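Local coordinates for Xcc_ctr_pt (Xanthomonas campestris pv. campestris, PDB 6NJW), which is a class 2 OLD family nuclease, here its metal-binding C-terminal region, which includes the Toprim domain, and probably cleaves nucleic acid by a two-metal mechanism, at residues Phe61-Lys66 against Asn99-Ile104; Phe128-Leu134 against Pro207-Ala213; Val150-Leu155 against Arg187-Phe193. All blocks are in the same frame, centred on the assembly; numbering follows the deposited sequence.

Contact 1: Phe61-Lys66 against Asn99-Ile104; sequences FTPYVK and NVLDVI
Two short helical pieces lie side by side and almost parallel: the axes of helix 62-66 and helix 99-104 approach to 9.1 Å, with 12° between their N-to-C directions. In register, the CA atoms of Thr62 and Val100 are 5.2 Å apart and those of Lys66 and Val103 6.5 Å. Phe61 has phi/psi -86/-12, and its O accepts from Val65 N at 3.0 Å, a bond of the helical pattern. Valines make most of the seam. Val65 points toward the partner helix with chi1 t, placing CG2 3.5 Å from Val100 CG1 and CG1 3.8 Å from Val103 CG1. Val100 adopts m and Val103 t, so that Val100 CG1 also meets Phe61 CB at 3.9 Å, while Val103 CG2 receives Lys66 CG at 3.9 Å. Thr62, with chi1 m, lays OG1 3.3 Å from Asn99 CB and CG2 4.1 Å from Val103 CG2. Lys66 is nearly extended from chi2 onward (chi1 m, then t, t, t), so its aliphatic stem borders the seam. Ile104 (t, p) stands at the sheet-facing side of the seam, with CB 4.4 Å from Val65 CG1. Phe61, chi1 m and chi2 -85°, turns its ring away from Asn99-Ile104 toward Ile79, Thr81, Leu25 and Glu27, a magnesium ligand of this protein that holds no ion in this model. Val65, Val100 and Ile104 share Tyr127 of strand 127-130 as their floor. Parallel neighbouring helices lying together on one face of a parallel sheet are characteristic of the alpha/beta Toprim fold.

Contact 2: Phe128-Leu134 against Pro207-Ala213; sequences FVNENTL and PAYIRSA
This is a buried helix-on-sheet contact in which the start of helix 208-226 covers strand 127-130, an outer strand of the parallel sheet within this chain. Strand 128-130 and helix 208-213 run nearly antiparallel, at 165° (signed crossing -165°), with axes 7.8 Å apart; the CA atoms of Phe128 and Tyr209 are 5.8 Å apart. Phe128 and Asn130 point toward the helix and Val129 away, as extended backbone requires. Phe128, chi1 m and chi2 -80°, sends its ring along the helix in its C-terminal direction: Ser212 CB sits over one face, 3.8 Å from the centroid, in a CH-pi contact, and CD2 lies 3.9 Å from Ala213 CB. Tyr209 takes chi1 p (80°, chi2 -61°), swinging its ring toward the helix N-terminus, with one face against Asn130, whose CB stands 3.3 Å from the ring centroid and 2° off the normal, a second CH-pi contact. Beyond a turn in which Thr133 N bonds Asn132 OD1 at 2.7 Å, Leu134 (t, p) closes the end: its CD1 meets Ile210 CD1 at 4.1 Å and Pro207 CG at 4.2 Å. Tyr209 belongs with Asp82 to the magnesium site of this structure. Carbon and ring surfaces hold the segments together without hydrogen bonds between them, which is consistent with apolar and CH-pi packing helping to place this metal-site tyrosine.

Contact 3: Val150-Leu155 against Arg187-Phe193; sequences VIREEL and RIGKGRF
Ile188, Phe193 and Leu155 carry the largest buried areas here, joining the end of helix 134-154 to the break between helices 178-188 and 190-197. Ile188 (m, t) points at the partner and occupies the middle: its CD1 lies 3.6 Å from Glu154 CB and 4.2 Å from Ile151 CG1, and its CG1 3.7 Å from Leu155 CG. Leu155 (m, t), where the chain leaves helical geometry at phi/psi -125/75, still donates its N to Ile151 O at 2.7 Å and also touches Arg187 CD with CD2 at 4.4 Å. Phe193, chi1 t and chi2 79°, directs its ring back across the gap, CD1 to Val150 CG1 at 3.5 Å and CE1 to Ile151 CG1 at 3.8 Å. The CA atoms of Glu154 and Ile188 are 6.5 Å apart, those of Val150 and Phe193 7.2 Å. Ile188 and Phe193 come from different helices, separated by Gly189, whose phi/psi of 111/123 would jam a CB against the preceding carbonyl; it ends one helix and stands at the N-cap of the next. On the rim, Glu154 OE1 lies 3.4 Å from Arg192 CD. Leu181, Leu184 and Ile185 of helix 178-188 and Leu166 of helix 160-171 extend the apolar cluster. With no hydrogen bond or salt bridge between the segments, hydrophobic burial does the joining, and the charged groups stay at its margin.

Contacts 1 and 2 lie on opposite faces of the parallel sheet: contact 1 packs on Ile79 and Tyr127, contact 2 packs on Leu80 and includes Phe128 of strand 127-130. Their centres are 19 Å apart. The magnesium ion, bound at Asp82 at the C-terminal end of strand 77-82, lies about 3 Å from the side chain of Tyr209 in contact 2 and about 7 Å from that of Phe61 in contact 1. Contact 3, nested in sequence within the loop that contact 2 closes, belongs to the helical part, its centre 22 Å from that of contact 2 and 33 Å from that of contact 1. The side chain of Leu155 there lies about 4 Å from a bound platinum ion.

Contact 1: Phe61-Lys66 against Asn99-Ile104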
loop_
_atom_site.group_PDB
_atom_site.type_symbol
_atom_site.label_atom_id
_atom_site.label_comp_id
_atom_site.label_asym_id
_atom_site.label_seq_id
_atom_site.Cartn_x
_atom_site.Cartn_y
_atom_site.Cartn_z
ATOM N N PHE A 61 3.979 -11.303 -5.366
ATOM C CA PHE A 61 2.656 -11.058 -5.915
ATOM C C PHE A 61 2.277 -12.044 -7.011
ATOM O O PHE A 61 1.104 -12.109 -7.390
ATOM C CB PHE A 61 2.580 -9.615 -6.455
ATOM C CG PHE A 61 2.567 -8.572 -5.365
ATOM C CD1 PHE A 61 1.380 -8.207 -4.758
ATOM C CD2 PHE A 61 3.743 -7.988 -4.931
ATOM C CE1 PHE A 61 1.359 -7.257 -3.748
ATOM C CE2 PHE A 61 3.745 -7.038 -3.917
ATOM C CZ PHE A 61 2.545 -6.667 -3.315
ATOM N N THR A 62 3.224 -12.835 -7.507
ATOM C CA THR A 62 2.956 -13.641 -8.697
ATOM C C THR A 62 1.797 -14.626 -8.541
ATOM O O THR A 62 0.968 -14.712 -9.465
ATOM C CB THR A 62 4.251 -14.355 -9.109
ATOM O OG1 THR A 62 5.288 -13.377 -9.205
ATOM C CG2 THR A 62 4.081 -15.006 -10.456
ATOM N N PRO A 63 1.676 -15.399 -7.454
ATOM C CA PRO A 63 0.536 -16.331 -7.362
ATOM C C PRO A 63 -0.804 -15.632 -7.395
ATOM O O PRO A 63 -1.768 -16.184 -7.937
ATOM C CB PRO A 63 0.757 -17.030 -6.013
ATOM C CG PRO A 63 2.226 -16.882 -5.762
ATOM C CD PRO A 63 2.581 -15.540 -6.300
ATOM N N TYR A 64 -0.893 -14.422 -6.836
ATOM C CA TYR A 64 -2.155 -13.685 -6.866
ATOM C C TYR A 64 -2.459 -13.121 -8.244
ATOM O O TYR A 64 -3.627 -13.076 -8.657
ATOM C CB TYR A 64 -2.121 -12.568 -5.828
ATOM C CG TYR A 64 -2.137 -13.140 -4.445
ATOM C CD1 TYR A 64 -0.957 -13.566 -3.835
ATOM C CD2 TYR A 64 -3.329 -13.312 -3.768
ATOM C CE1 TYR A 64 -0.962 -14.115 -2.561
ATOM C CE2 TYR A 64 -3.350 -13.865 -2.492
ATOM C CZ TYR A 64 -2.165 -14.262 -1.900
ATOM O OH TYR A 64 -2.185 -14.802 -0.635
ATOM N N VAL A 65 -1.442 -12.635 -8.960
ATOM C CA VAL A 65 -1.692 -12.173 -10.319
ATOM C C VAL A 65 -2.099 -13.342 -11.214
ATOM O O VAL A 65 -2.949 -13.197 -12.107
ATOM C CB VAL A 65 -0.461 -11.417 -10.864
ATOM C CG1 VAL A 65 -0.638 -11.079 -12.336
ATOM C CG2 VAL A 65 -0.250 -10.158 -10.057
ATOM N N LYS A 66 -1.522 -14.529 -10.984
ATOM C CA LYS A 66 -1.996 -15.705 -11.720
ATOM C C LYS A 66 -3.465 -15.985 -11.424
ATOM O O LYS A 66 -4.253 -16.252 -12.337
ATOM C CB LYS A 66 -1.129 -16.924 -11.378
ATOM C CG LYS A 66 0.259 -16.901 -12.038
ATOM C CD LYS A 66 1.116 -18.081 -11.535
ATOM C CE LYS A 66 2.441 -18.199 -12.275
ATOM N NZ LYS A 66 3.208 -19.391 -11.778
ATOM N N ASN A 99 8.176 -10.537 -12.806
ATOM C CA ASN A 99 7.478 -11.783 -12.503
ATOM C C ASN A 99 5.973 -11.651 -12.707
ATOM O O ASN A 99 5.330 -12.581 -13.213
ATOM C CB ASN A 99 7.806 -12.228 -11.080
ATOM C CG ASN A 99 9.168 -12.907 -10.992
ATOM O OD1 ASN A 99 9.676 -13.403 -11.989
ATOM N ND2 ASN A 99 9.767 -12.905 -9.808
ATOM N N VAL A 100 5.388 -10.495 -12.359
ATOM C CA VAL A 100 3.958 -10.342 -12.646
ATOM C C VAL A 100 3.704 -9.881 -14.079
ATOM O O VAL A 100 2.670 -10.232 -14.664
ATOM C CB VAL A 100 3.264 -9.414 -11.628
ATOM C CG1 VAL A 100 3.280 -10.051 -10.248
ATOM C CG2 VAL A 100 3.910 -8.040 -11.582
ATOM N N LEU A 101 4.610 -9.107 -14.687
ATOM C CA LEU A 101 4.362 -8.699 -16.065
ATOM C C LEU A 101 4.426 -9.887 -17.019
ATOM O O LEU A 101 3.703 -9.912 -18.024
ATOM C CB LEU A 101 5.346 -7.612 -16.489
ATOM C CG LEU A 101 5.116 -6.207 -15.910
ATOM C CD1 LEU A 101 6.350 -5.337 -16.118
ATOM C CD2 LEU A 101 3.896 -5.543 -16.514
ATOM N N ASP A 102 5.262 -10.885 -16.712
ATOM C CA ASP A 102 5.272 -12.118 -17.500
ATOM C C ASP A 102 3.917 -12.815 -17.479
ATOM O O ASP A 102 3.555 -13.492 -18.446
ATOM C CB ASP A 102 6.342 -13.073 -16.981
ATOM C CG ASP A 102 7.746 -12.635 -17.340
ATOM O OD1 ASP A 102 7.907 -11.770 -18.226
ATOM O OD2 ASP A 102 8.688 -13.159 -16.715
ATOM N N VAL A 103 3.159 -12.668 -16.391
ATOM C CA VAL A 103 1.812 -13.230 -16.318
ATOM C C VAL A 103 0.804 -12.326 -17.022
ATOM O O VAL A 103 0.053 -12.764 -17.901
ATOM C CB VAL A 103 1.421 -13.464 -14.843
ATOM C CG1 VAL A 103 -0.012 -13.971 -14.734
ATOM C CG2 VAL A 103 2.405 -14.420 -14.159
ATOM N N ILE A 104 0.748 -11.049 -16.635
ATOM C CA ILE A 104 -0.315 -10.192 -17.151
ATOM C C ILE A 104 -0.057 -9.758 -18.590
ATOM O O ILE A 104 -0.994 -9.346 -19.285
ATOM C CB ILE A 104 -0.512 -8.967 -16.243
ATOM C CG1 ILE A 104 -1.881 -8.330 -16.480
ATOM C CG2 ILE A 104 0.583 -7.931 -16.496
ATOM C CD1 ILE A 104 -3.019 -9.038 -15.765
#

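Contact 2: Phe128-Leu134 against Pro207-Ala213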
loop_
_atom_site.group_PDB
_atom_site.type_symbol
_atom_site.label_atom_id
_atom_site.label_comp_id
_atom_site.label_asym_id
_atom_site.label_seq_id
_atom_site.Cartn_x
_atom_site.Cartn_y
_atom_site.Cartn_z
ATOM N N PHE A 128 1.773 -0.286 -8.787
ATOM C CA PHE A 128 2.356 1.003 -8.432
ATOM C C PHE A 128 3.390 0.820 -7.337
ATOM O O PHE A 128 3.192 0.026 -6.408
ATOM C CB PHE A 128 1.268 2.012 -7.976
ATOM C CG PHE A 128 0.338 2.416 -9.080
ATOM C CD1 PHE A 128 0.716 3.371 -10.011
ATOM C CD2 PHE A 128 -0.896 1.809 -9.212
ATOM C CE1 PHE A 128 -0.136 3.726 -11.058
ATOM C CE2 PHE A 128 -1.752 2.147 -10.250
ATOM C CZ PHE A 128 -1.379 3.102 -11.178
ATOM N N VAL A 129 4.498 1.551 -7.448
ATOM C CA VAL A 129 5.603 1.401 -6.509
ATOM C C VAL A 129 5.779 2.699 -5.725
ATOM O O VAL A 129 5.648 3.801 -6.267
ATOM C CB VAL A 129 6.921 0.984 -7.206
ATOM C CG1 VAL A 129 6.694 -0.204 -8.131
ATOM C CG2 VAL A 129 7.508 2.116 -7.987
ATOM N N ASN A 130 6.038 2.557 -4.434
ATOM C CA ASN A 130 6.388 3.673 -3.577
ATOM C C ASN A 130 7.905 3.732 -3.433
ATOM O O ASN A 130 8.557 2.707 -3.190
ATOM C CB ASN A 130 5.737 3.505 -2.206
ATOM C CG ASN A 130 6.087 4.618 -1.248
ATOM O OD1 ASN A 130 6.231 5.770 -1.643
ATOM N ND2 ASN A 130 6.227 4.272 0.030
ATOM N N GLU A 131 8.456 4.936 -3.545
ATOM C CA GLU A 131 9.899 5.102 -3.429
ATOM C C GLU A 131 10.370 5.116 -1.980
ATOM O O GLU A 131 11.576 5.015 -1.736
ATOM C CB GLU A 131 10.351 6.377 -4.150
ATOM C CG GLU A 131 9.790 6.514 -5.562
ATOM C CD GLU A 131 10.468 5.580 -6.558
ATOM O OE1 GLU A 131 11.712 5.465 -6.499
ATOM O OE2 GLU A 131 9.763 4.947 -7.389
ATOM N N ASN A 132 9.462 5.218 -1.019
ATOM C CA ASN A 132 9.766 5.098 0.400
ATOM C C ASN A 132 9.152 3.800 0.919
ATOM O O ASN A 132 8.700 2.948 0.144
ATOM C CB ASN A 132 9.240 6.332 1.148
ATOM C CG ASN A 132 9.970 6.581 2.471
ATOM O OD1 ASN A 132 10.657 5.696 2.993
ATOM N ND2 ASN A 132 9.819 7.789 3.019
ATOM N N THR A 133 9.137 3.646 2.236
ATOM C CA THR A 133 8.268 2.688 2.899
ATOM C C THR A 133 7.176 3.466 3.624
ATOM O O THR A 133 7.337 4.645 3.934
ATOM C CB THR A 133 9.048 1.798 3.877
ATOM O OG1 THR A 133 9.852 2.622 4.728
ATOM C CG2 THR A 133 9.949 0.827 3.111
ATOM N N LEU A 134 6.066 2.786 3.917
ATOM C CA LEU A 134 4.819 3.489 4.225
ATOM C C LEU A 134 4.931 4.342 5.486
ATOM O O LEU A 134 4.642 5.542 5.466
ATOM C CB LEU A 134 3.677 2.483 4.366
ATOM C CG LEU A 134 2.319 3.094 4.695
ATOM C CD1 LEU A 134 1.914 4.112 3.626
ATOM C CD2 LEU A 134 1.284 1.991 4.809
ATOM N N PRO A 207 -0.414 9.153 0.351
ATOM C CA PRO A 207 0.714 8.922 -0.555
ATOM C C PRO A 207 0.220 8.749 -1.978
ATOM O O PRO A 207 -0.849 8.178 -2.221
ATOM C CB PRO A 207 1.350 7.631 -0.022
ATOM C CG PRO A 207 0.875 7.519 1.400
ATOM C CD PRO A 207 -0.490 8.152 1.424
ATOM N N ALA A 208 1.025 9.239 -2.922
ATOM C CA ALA A 208 0.623 9.250 -4.325
ATOM C C ALA A 208 0.409 7.838 -4.876
ATOM O O ALA A 208 -0.510 7.608 -5.675
ATOM C CB ALA A 208 1.664 9.997 -5.156
ATOM N N TYR A 209 1.241 6.876 -4.479
ATOM C CA TYR A 209 1.066 5.543 -5.049
ATOM C C TYR A 209 -0.242 4.905 -4.587
ATOM O O TYR A 209 -0.864 4.150 -5.346
ATOM C CB TYR A 209 2.284 4.658 -4.745
ATOM C CG TYR A 209 2.371 4.034 -3.365
ATOM C CD1 TYR A 209 2.441 4.818 -2.213
ATOM C CD2 TYR A 209 2.428 2.661 -3.216
ATOM C CE1 TYR A 209 2.541 4.235 -0.944
ATOM C CE2 TYR A 209 2.518 2.068 -1.947
ATOM C CZ TYR A 209 2.579 2.862 -0.823
ATOM O OH TYR A 209 2.671 2.274 0.429
ATOM N N ILE A 210 -0.705 5.239 -3.382
ATOM C CA ILE A 210 -1.976 4.709 -2.894
ATOM C C ILE A 210 -3.147 5.365 -3.620
ATOM O O ILE A 210 -4.100 4.689 -4.029
ATOM C CB ILE A 210 -2.068 4.894 -1.364
ATOM C CG1 ILE A 210 -1.072 3.957 -0.651
ATOM C CG2 ILE A 210 -3.487 4.656 -0.853
ATOM C CD1 ILE A 210 -1.125 4.061 0.869
ATOM N N ARG A 211 -3.110 6.688 -3.786
ATOM C CA ARG A 211 -4.157 7.347 -4.568
ATOM C C ARG A 211 -4.221 6.790 -5.991
ATOM O O ARG A 211 -5.310 6.552 -6.532
ATOM C CB ARG A 211 -3.924 8.859 -4.604
ATOM C CG ARG A 211 -4.993 9.608 -5.427
ATOM C CD ARG A 211 -4.693 11.110 -5.552
ATOM N NE ARG A 211 -4.468 11.723 -4.253
ATOM C CZ ARG A 211 -5.430 12.292 -3.538
ATOM N NH1 ARG A 211 -6.658 12.322 -4.021
ATOM N NH2 ARG A 211 -5.165 12.839 -2.356
ATOM N N SER A 212 -3.065 6.568 -6.606
ATOM C CA SER A 212 -3.019 6.022 -7.955
ATOM C C SER A 212 -3.672 4.651 -8.026
ATOM O O SER A 212 -4.450 4.374 -8.948
ATOM C CB SER A 212 -1.567 5.935 -8.428
ATOM O OG SER A 212 -1.079 7.214 -8.802
ATOM N N ALA A 213 -3.377 3.781 -7.060
ATOM C CA ALA A 213 -3.938 2.440 -7.111
ATOM C C ALA A 213 -5.427 2.472 -6.850
ATOM O O ALA A 213 -6.184 1.744 -7.493
ATOM C CB ALA A 213 -3.251 1.522 -6.097
#

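Contact 3: Val150-Leu155 against Arg187-Phe193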
loop_
_atom_site.group_PDB
_atom_site.type_symbol
_atom_site.label_atom_id
_atom_site.label_comp_id
_atom_site.label_asym_id
_atom_site.label_seq_id
_atom_site.Cartn_x
_atom_site.Cartn_y
_atom_site.Cartn_z
ATOM N N VAL A 150 -0.009 7.590 19.029
ATOM C CA VAL A 150 -0.215 6.142 19.010
ATOM C C VAL A 150 0.933 5.435 19.722
ATOM O O VAL A 150 0.715 4.592 20.601
ATOM C CB VAL A 150 -0.379 5.627 17.569
ATOM C CG1 VAL A 150 -0.476 4.103 17.568
ATOM C CG2 VAL A 150 -1.625 6.244 16.916
ATOM N N ILE A 151 2.169 5.769 19.356
ATOM C CA ILE A 151 3.324 5.084 19.938
ATOM C C ILE A 151 3.305 5.205 21.458
ATOM O O ILE A 151 3.437 4.211 22.180
ATOM C CB ILE A 151 4.627 5.636 19.338
ATOM C CG1 ILE A 151 4.720 5.248 17.862
ATOM C CG2 ILE A 151 5.854 5.119 20.121
ATOM C CD1 ILE A 151 5.807 5.992 17.094
ATOM N N ARG A 152 3.087 6.421 21.966
ATOM C CA ARG A 152 3.103 6.639 23.409
ATOM C C ARG A 152 1.925 5.967 24.101
ATOM O O ARG A 152 2.046 5.552 25.261
ATOM C CB ARG A 152 3.136 8.137 23.700
ATOM C CG ARG A 152 4.513 8.725 23.464
ATOM C CD ARG A 152 4.589 10.236 23.703
ATOM N NE ARG A 152 3.652 10.716 24.718
ATOM C CZ ARG A 152 3.702 10.419 26.017
ATOM N NH1 ARG A 152 4.642 9.614 26.495
ATOM N NH2 ARG A 152 2.791 10.920 26.846
ATOM N N GLU A 153 0.794 5.814 23.411
ATOM C CA GLU A 153 -0.314 5.084 24.017
ATOM C C GLU A 153 -0.094 3.578 23.981
ATOM O O GLU A 153 -0.524 2.869 24.898
ATOM C CB GLU A 153 -1.637 5.421 23.324
ATOM C CG GLU A 153 -2.840 5.005 24.160
ATOM C CD GLU A 153 -4.165 5.200 23.458
ATOM O OE1 GLU A 153 -4.413 6.302 22.910
ATOM O OE2 GLU A 153 -4.967 4.240 23.465
ATOM N N GLU A 154 0.559 3.070 22.939
ATOM C CA GLU A 154 0.794 1.633 22.845
ATOM C C GLU A 154 2.015 1.202 23.646
ATOM O O GLU A 154 2.086 0.050 24.091
ATOM C CB GLU A 154 0.967 1.233 21.377
ATOM C CG GLU A 154 -0.309 1.341 20.564
ATOM C CD GLU A 154 -1.355 0.351 21.027
ATOM O OE1 GLU A 154 -0.977 -0.790 21.367
ATOM O OE2 GLU A 154 -2.547 0.716 21.054
ATOM N N LEU A 155 2.978 2.112 23.834
ATOM C CA LEU A 155 4.231 1.844 24.538
ATOM C C LEU A 155 4.363 2.878 25.652
ATOM O O LEU A 155 5.155 3.824 25.542
ATOM C CB LEU A 155 5.424 1.906 23.585
ATOM C CG LEU A 155 5.359 0.991 22.357
ATOM C CD1 LEU A 155 6.610 1.160 21.477
ATOM C CD2 LEU A 155 5.166 -0.445 22.796
ATOM N N ARG A 187 7.253 -3.437 17.253
ATOM C CA ARG A 187 6.987 -3.910 18.613
ATOM C C ARG A 187 5.500 -3.801 18.949
ATOM O O ARG A 187 4.921 -4.699 19.573
ATOM C CB ARG A 187 7.835 -3.122 19.618
ATOM C CG ARG A 187 7.714 -3.623 21.062
ATOM C CD ARG A 187 8.719 -2.934 21.969
ATOM N NE ARG A 187 10.076 -3.104 21.470
ATOM C CZ ARG A 187 11.032 -2.192 21.585
ATOM N NH1 ARG A 187 12.233 -2.421 21.066
ATOM N NH2 ARG A 187 10.786 -1.045 22.206
ATOM N N ILE A 188 4.858 -2.716 18.519
ATOM C CA ILE A 188 3.415 -2.589 18.702
ATOM C C ILE A 188 2.671 -3.626 17.866
ATOM O O ILE A 188 1.648 -4.173 18.297
ATOM C CB ILE A 188 2.995 -1.156 18.339
ATOM C CG1 ILE A 188 3.645 -0.163 19.293
ATOM C CG2 ILE A 188 1.457 -1.017 18.306
ATOM C CD1 ILE A 188 3.530 1.292 18.847
ATOM N N GLY A 189 3.189 -3.945 16.689
ATOM C CA GLY A 189 2.473 -4.747 15.718
ATOM C C GLY A 189 2.115 -3.863 14.541
ATOM O O GLY A 189 1.473 -2.830 14.714
ATOM N N LYS A 190 2.545 -4.231 13.341
ATOM C CA LYS A 190 2.293 -3.366 12.196
ATOM C C LYS A 190 0.802 -3.203 11.945
ATOM O O LYS A 190 0.333 -2.095 11.676
ATOM C CB LYS A 190 3.007 -3.908 10.961
ATOM C CG LYS A 190 4.493 -3.600 11.016
ATOM C CD LYS A 190 5.284 -4.334 9.948
ATOM C CE LYS A 190 5.535 -3.439 8.756
ATOM N NZ LYS A 190 5.838 -2.032 9.168
ATOM N N GLY A 191 0.036 -4.290 12.041
ATOM C CA GLY A 191 -1.403 -4.178 11.866
ATOM C C GLY A 191 -2.061 -3.383 12.975
ATOM O O GLY A 191 -2.879 -2.495 12.718
ATOM N N ARG A 192 -1.696 -3.674 14.229
ATOM C CA ARG A 192 -2.274 -2.942 15.351
ATOM C C ARG A 192 -1.979 -1.456 15.240
ATOM O O ARG A 192 -2.868 -0.618 15.444
ATOM C CB ARG A 192 -1.740 -3.502 16.677
ATOM C CG ARG A 192 -2.108 -2.674 17.900
ATOM C CD ARG A 192 -1.711 -3.369 19.213
ATOM N NE ARG A 192 -2.203 -4.743 19.250
ATOM C CZ ARG A 192 -3.352 -5.113 19.806
ATOM N NH1 ARG A 192 -4.131 -4.210 20.395
ATOM N NH2 ARG A 192 -3.719 -6.390 19.778
ATOM N N PHE A 193 -0.736 -1.111 14.896
ATOM C CA PHE A 193 -0.361 0.292 14.742
ATOM C C PHE A 193 -1.183 0.975 13.653
ATOM O O PHE A 193 -1.666 2.097 13.838
ATOM C CB PHE A 193 1.131 0.398 14.416
ATOM C CG PHE A 193 1.601 1.801 14.271
ATOM C CD1 PHE A 193 1.866 2.565 15.392
ATOM C CD2 PHE A 193 1.759 2.369 13.018
ATOM C CE1 PHE A 193 2.290 3.868 15.264
ATOM C CE2 PHE A 193 2.173 3.673 12.881
ATOM C CZ PHE A 193 2.442 4.430 14.001
#